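Local structure of hypothetical protein (2H1T) at residues A[74-86]-A[89-103]. The protein is of unknown function but may bind glycolipids and take part in glycolipid metabolism. Numbering follows the deposited sequence.
Sequences RKLHLLADGRGHW and GDGEALPAFDGCLDI
Trp86 is clasped by the loop that follows it, its indole lying between Ala80 and Phe97 at the edge of a six-stranded antiparallel sheet. A hairpin joins strand 72-80 to the short outermost strand 86-88; the segment 89-103 then crosses over to strand 102-106 of the second, mixed sheet. CG of Trp86 stands anti to its carbonyl carbon (chi1 -66°), which sends the indole toward this crossover. Ala80 CB sits 3.5 Å above the plane of the Trp86 ring, and Phe97 CB makes a CH-pi contact over the five-membered ring, 4.1 Å from its centroid. The Phe97 ring itself runs at about a right angle to the indole and turns an edge to Trp86 CB. Farther out, CH2 of the six-membered ring meets CG1 of Ile103 obliquely at 3.7 Å. Leu132 of strand 126-135 touches both Trp86 and Phe97, tying the cluster to the mixed sheet. Beside it, Leu78 and Leu94 cross at about a right angle through their CD2 and CD1 methyls.

Backbone bonds lock the loop in place. Leu94 N donates to Trp86 O, and Gly99 N, in the type II turn 97-100, to Gly84 O at 2.8 Å. One water accepts from Trp86 N and donates to Leu94 O and Asp98 OD1. Within the hairpin, Asp81 OD1 takes Arg83 N, in an Asx turn, and His85 N from opposite faces of its carboxylate, while OD2 accepts from His85 ND1. At the indole edge, Trp86 NE1 donates to Cys100 O at 2.7 Å, the oxygen close to the ring plane and the nitrogen lying 28° out of the Cys100 carbonyl plane.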
loop_
_atom_site.group_PDB
_atom_site.type_symbol
_atom_site.label_atom_id
_atom_site.label_comp_id
_atom_site.label_asym_id
_atom_site.label_seq_id
_atom_site.Cartn_x
_atom_site.Cartn_y
_atom_site.Cartn_z
ATOM N N ARG A 74 11.675 6.217 5.566
ATOM C CA ARG A 74 12.119 6.539 6.919
ATOM C C ARG A 74 12.430 5.230 7.655
ATOM O O ARG A 74 11.691 4.218 7.564
ATOM C CB ARG A 74 11.073 7.387 7.664
ATOM C CG ARG A 74 11.094 7.230 9.181
ATOM C CD ARG A 74 10.672 8.486 9.932
ATOM N NE ARG A 74 10.652 8.292 11.390
ATOM C CZ ARG A 74 11.712 8.324 12.212
ATOM N NH1 ARG A 74 12.958 8.511 11.775
ATOM N NH2 ARG A 74 11.516 8.160 13.509
ATOM N N LYS A 75 13.542 5.246 8.369
ATOM C CA LYS A 75 13.921 4.117 9.174
ATOM C C LYS A 75 13.955 4.512 10.678
ATOM O O LYS A 75 14.159 5.678 11.031
ATOM C CB LYS A 75 15.287 3.591 8.702
ATOM C CG LYS A 75 15.303 3.085 7.262
ATOM C CD LYS A 75 16.712 2.686 6.814
ATOM C CE LYS A 75 16.722 2.501 5.292
ATOM N NZ LYS A 75 18.082 2.375 4.676
ATOM N N LEU A 76 13.776 3.507 11.523
ATOM C CA LEU A 76 13.954 3.628 12.977
ATOM C C LEU A 76 14.503 2.318 13.538
ATOM O O LEU A 76 13.990 1.231 13.245
ATOM C CB LEU A 76 12.625 3.998 13.641
ATOM C CG LEU A 76 12.572 4.103 15.182
ATOM C CD1 LEU A 76 13.476 5.274 15.686
ATOM C CD2 LEU A 76 11.131 4.289 15.650
ATOM N N HIS A 77 15.563 2.435 14.340
ATOM C CA HIS A 77 16.192 1.303 15.017
ATOM C C HIS A 77 16.290 1.590 16.517
ATOM O O HIS A 77 16.996 2.501 16.937
ATOM C CB HIS A 77 17.602 1.079 14.479
ATOM C CG HIS A 77 18.223 -0.215 14.919
ATOM N ND1 HIS A 77 19.541 -0.523 14.672
ATOM C CD2 HIS A 77 17.712 -1.277 15.588
ATOM C CE1 HIS A 77 19.819 -1.718 15.176
ATOM N NE2 HIS A 77 18.719 -2.204 15.727
ATOM N N LEU A 78 15.588 0.798 17.317
ATOM C CA LEU A 78 15.571 0.955 18.772
ATOM C C LEU A 78 16.102 -0.297 19.453
ATOM O O LEU A 78 15.869 -1.433 18.995
ATOM C CB LEU A 78 14.121 1.222 19.259
ATOM C CG LEU A 78 13.460 2.512 18.793
ATOM C CD1 LEU A 78 12.023 2.514 19.165
ATOM C CD2 LEU A 78 14.201 3.752 19.387
ATOM N N LEU A 79 16.909 -0.061 20.488
ATOM C CA LEU A 79 17.375 -1.121 21.369
ATOM C C LEU A 79 16.833 -0.832 22.773
ATOM O O LEU A 79 16.775 0.304 23.198
ATOM C CB LEU A 79 18.913 -1.241 21.371
ATOM C CG LEU A 79 19.614 -1.968 20.200
ATOM C CD1 LEU A 79 21.139 -1.779 20.237
ATOM C CD2 LEU A 79 19.326 -3.476 20.120
ATOM N N ALA A 80 16.413 -1.880 23.472
ATOM C CA ALA A 80 15.934 -1.772 24.853
ATOM C C ALA A 80 16.628 -2.843 25.695
ATOM O O ALA A 80 16.823 -3.956 25.233
ATOM C CB ALA A 80 14.425 -1.952 24.938
ATOM N N ASP A 81 16.963 -2.521 26.943
ATOM C CA ASP A 81 17.654 -3.511 27.798
ATOM C C ASP A 81 16.757 -4.539 28.497
ATOM O O ASP A 81 17.270 -5.438 29.185
ATOM C CB ASP A 81 18.611 -2.831 28.788
ATOM C CG ASP A 81 17.917 -2.028 29.860
ATOM O OD1 ASP A 81 16.696 -1.858 29.820
ATOM O OD2 ASP A 81 18.626 -1.607 30.801
ATOM N N GLY A 82 15.438 -4.432 28.289
ATOM C CA GLY A 82 14.441 -5.255 28.987
ATOM C C GLY A 82 14.100 -4.770 30.402
ATOM O O GLY A 82 13.275 -5.400 31.112
ATOM N N ARG A 83 14.763 -3.693 30.834
ATOM C CA ARG A 83 14.557 -3.132 32.163
ATOM C C ARG A 83 14.184 -1.664 32.124
ATOM O O ARG A 83 14.299 -0.979 33.157
ATOM C CB ARG A 83 15.811 -3.338 33.010
ATOM C CG ARG A 83 16.187 -4.782 33.137
ATOM C CD ARG A 83 17.539 -4.951 33.779
ATOM N NE ARG A 83 18.556 -4.966 32.737
ATOM C CZ ARG A 83 19.640 -4.183 32.678
ATOM N NH1 ARG A 83 19.915 -3.288 33.616
ATOM N NH2 ARG A 83 20.475 -4.327 31.671
ATOM N N GLY A 84 13.733 -1.190 30.949
ATOM C CA GLY A 84 13.172 0.143 30.779
ATOM C C GLY A 84 14.123 1.212 30.227
ATOM O O GLY A 84 13.791 2.398 30.269
ATOM N N HIS A 85 15.285 0.796 29.706
ATOM C CA HIS A 85 16.300 1.741 29.203
ATOM C C HIS A 85 16.517 1.529 27.726
ATOM O O HIS A 85 16.774 0.423 27.267
ATOM C CB HIS A 85 17.622 1.622 29.977
ATOM C CG HIS A 85 17.423 1.575 31.454
ATOM N ND1 HIS A 85 17.453 0.397 32.171
ATOM C CD2 HIS A 85 17.124 2.549 32.342
ATOM C CE1 HIS A 85 17.188 0.648 33.438
ATOM N NE2 HIS A 85 17.000 1.948 33.570
ATOM N N TRP A 86 16.385 2.619 26.982
ATOM C CA TRP A 86 16.371 2.547 25.525
ATOM C C TRP A 86 17.507 3.246 24.897
ATOM O O TRP A 86 18.061 4.211 25.441
ATOM C CB TRP A 86 15.092 3.176 25.014
ATOM C CG TRP A 86 13.875 2.378 25.431
ATOM C CD1 TRP A 86 13.335 2.303 26.689
ATOM C CD2 TRP A 86 13.109 1.499 24.606
ATOM N NE1 TRP A 86 12.241 1.473 26.670
ATOM C CE2 TRP A 86 12.100 0.943 25.413
ATOM C CE3 TRP A 86 13.178 1.120 23.261
ATOM C CZ2 TRP A 86 11.174 0.033 24.913
ATOM C CZ3 TRP A 86 12.225 0.240 22.757
ATOM C CH2 TRP A 86 11.245 -0.294 23.590
ATOM N N GLY A 89 19.965 3.023 17.343
ATOM C CA GLY A 89 20.945 2.165 16.670
ATOM C C GLY A 89 22.387 2.643 16.724
ATOM O O GLY A 89 23.303 1.866 16.496
ATOM N N ASP A 90 22.601 3.918 17.035
ATOM C CA ASP A 90 23.952 4.447 17.218
ATOM C C ASP A 90 24.417 4.322 18.653
ATOM O O ASP A 90 25.516 4.768 18.987
ATOM C CB ASP A 90 24.008 5.922 16.848
ATOM C CG ASP A 90 23.600 6.181 15.420
ATOM O OD1 ASP A 90 23.687 5.242 14.582
ATOM O OD2 ASP A 90 23.193 7.333 15.144
ATOM N N GLY A 91 23.585 3.743 19.511
ATOM C CA GLY A 91 23.975 3.527 20.894
ATOM C C GLY A 91 23.811 4.759 21.762
ATOM O O GLY A 91 24.259 4.768 22.906
ATOM N N GLU A 92 23.137 5.783 21.231
ATOM C CA GLU A 92 22.797 6.975 22.008
ATOM C C GLU A 92 21.583 6.682 22.886
ATOM O O GLU A 92 20.557 6.200 22.383
ATOM C CB GLU A 92 22.460 8.130 21.069
ATOM C CG GLU A 92 23.543 8.440 20.038
ATOM C CD GLU A 92 24.801 9.015 20.674
ATOM O OE1 GLU A 92 24.814 10.237 20.926
ATOM O OE2 GLU A 92 25.776 8.254 20.911
ATOM N N ALA A 93 21.698 6.976 24.182
ATOM C CA ALA A 93 20.628 6.740 25.136
ATOM C C ALA A 93 19.412 7.631 24.798
ATOM O O ALA A 93 19.581 8.746 24.312
ATOM C CB ALA A 93 21.099 7.001 26.547
ATOM N N LEU A 94 18.218 7.109 25.056
ATOM C CA LEU A 94 16.968 7.812 24.826
ATOM C C LEU A 94 16.216 7.890 26.155
ATOM O O LEU A 94 15.274 7.117 26.381
ATOM C CB LEU A 94 16.124 7.058 23.808
ATOM C CG LEU A 94 16.746 6.929 22.410
ATOM C CD1 LEU A 94 15.954 5.959 21.561
ATOM C CD2 LEU A 94 16.845 8.264 21.682
ATOM N N PRO A 95 16.617 8.831 27.035
ATOM C CA PRO A 95 16.037 8.910 28.392
ATOM C C PRO A 95 14.527 9.195 28.438
ATOM O O PRO A 95 13.844 8.821 29.409
ATOM C CB PRO A 95 16.839 10.039 29.055
ATOM C CG PRO A 95 17.364 10.849 27.912
ATOM C CD PRO A 95 17.626 9.883 26.810
ATOM N N ALA A 96 13.993 9.764 27.362
ATOM C CA ALA A 96 12.602 10.140 27.332
ATOM C C ALA A 96 11.712 8.913 27.341
ATOM O O ALA A 96 10.517 9.040 27.527
ATOM C CB ALA A 96 12.291 11.017 26.107
ATOM N N PHE A 97 12.293 7.732 27.124
ATOM C CA PHE A 97 11.505 6.495 27.068
ATOM C C PHE A 97 11.717 5.660 28.325
ATOM O O PHE A 97 11.209 4.541 28.444
ATOM C CB PHE A 97 11.868 5.671 25.827
ATOM C CG PHE A 97 11.751 6.428 24.536
ATOM C CD1 PHE A 97 10.887 7.526 24.407
ATOM C CD2 PHE A 97 12.458 6.027 23.426
ATOM C CE1 PHE A 97 10.792 8.210 23.207
ATOM C CE2 PHE A 97 12.341 6.720 22.212
ATOM C CZ PHE A 97 11.528 7.805 22.119
ATOM N N ASP A 98 12.460 6.210 29.281
ATOM C CA ASP A 98 12.739 5.475 30.505
ATOM C C ASP A 98 11.479 4.849 31.086
ATOM O O ASP A 98 10.451 5.507 31.168
ATOM C CB ASP A 98 13.377 6.410 31.537
ATOM C CG ASP A 98 14.877 6.628 31.313
ATOM O OD1 ASP A 98 15.541 5.938 30.494
ATOM O OD2 ASP A 98 15.408 7.501 32.019
ATOM N N GLY A 99 11.552 3.581 31.479
ATOM C CA GLY A 99 10.409 2.869 32.076
ATOM C C GLY A 99 9.528 2.109 31.112
ATOM O O GLY A 99 8.739 1.281 31.531
ATOM N N CYS A 100 9.631 2.377 29.815
ATOM C CA CYS A 100 8.843 1.600 28.859
ATOM C C CYS A 100 9.448 0.223 28.686
ATOM O O CYS A 100 10.622 0.102 28.390
ATOM C CB CYS A 100 8.816 2.287 27.477
ATOM S SG CYS A 100 7.909 3.814 27.470
ATOM N N LEU A 101 8.647 -0.817 28.891
ATOM C CA LEU A 101 9.077 -2.206 28.659
ATOM C C LEU A 101 8.525 -2.819 27.349
ATOM O O LEU A 101 9.082 -3.821 26.857
ATOM C CB LEU A 101 8.593 -3.089 29.822
ATOM C CG LEU A 101 9.066 -2.683 31.225
ATOM C CD1 LEU A 101 8.512 -3.642 32.275
ATOM C CD2 LEU A 101 10.551 -2.619 31.287
ATOM N N ASP A 102 7.402 -2.267 26.848
ATOM C CA ASP A 102 6.688 -2.797 25.687
ATOM C C ASP A 102 6.535 -1.675 24.648
ATOM O O ASP A 102 6.469 -0.476 24.993
ATOM C CB ASP A 102 5.311 -3.350 26.043
ATOM C CG ASP A 102 5.318 -4.150 27.303
ATOM O OD1 ASP A 102 5.874 -5.296 27.322
ATOM O OD2 ASP A 102 4.797 -3.607 28.297
ATOM N N ILE A 103 6.492 -2.085 23.397
ATOM C CA ILE A 103 6.177 -1.203 22.278
ATOM C C ILE A 103 4.697 -1.425 21.908
ATOM O O ILE A 103 4.168 -2.526 22.064
ATOM C CB ILE A 103 7.115 -1.475 21.063
ATOM C CG1 ILE A 103 8.436 -0.740 21.249
ATOM C CG2 ILE A 103 6.542 -0.975 19.753
ATOM C CD1 ILE A 103 9.393 -0.879 20.028
HETATM O O HOH W 1 13.148 -2.087 28.313
HETATM O O HOH W 2 15.334 4.970 27.952
#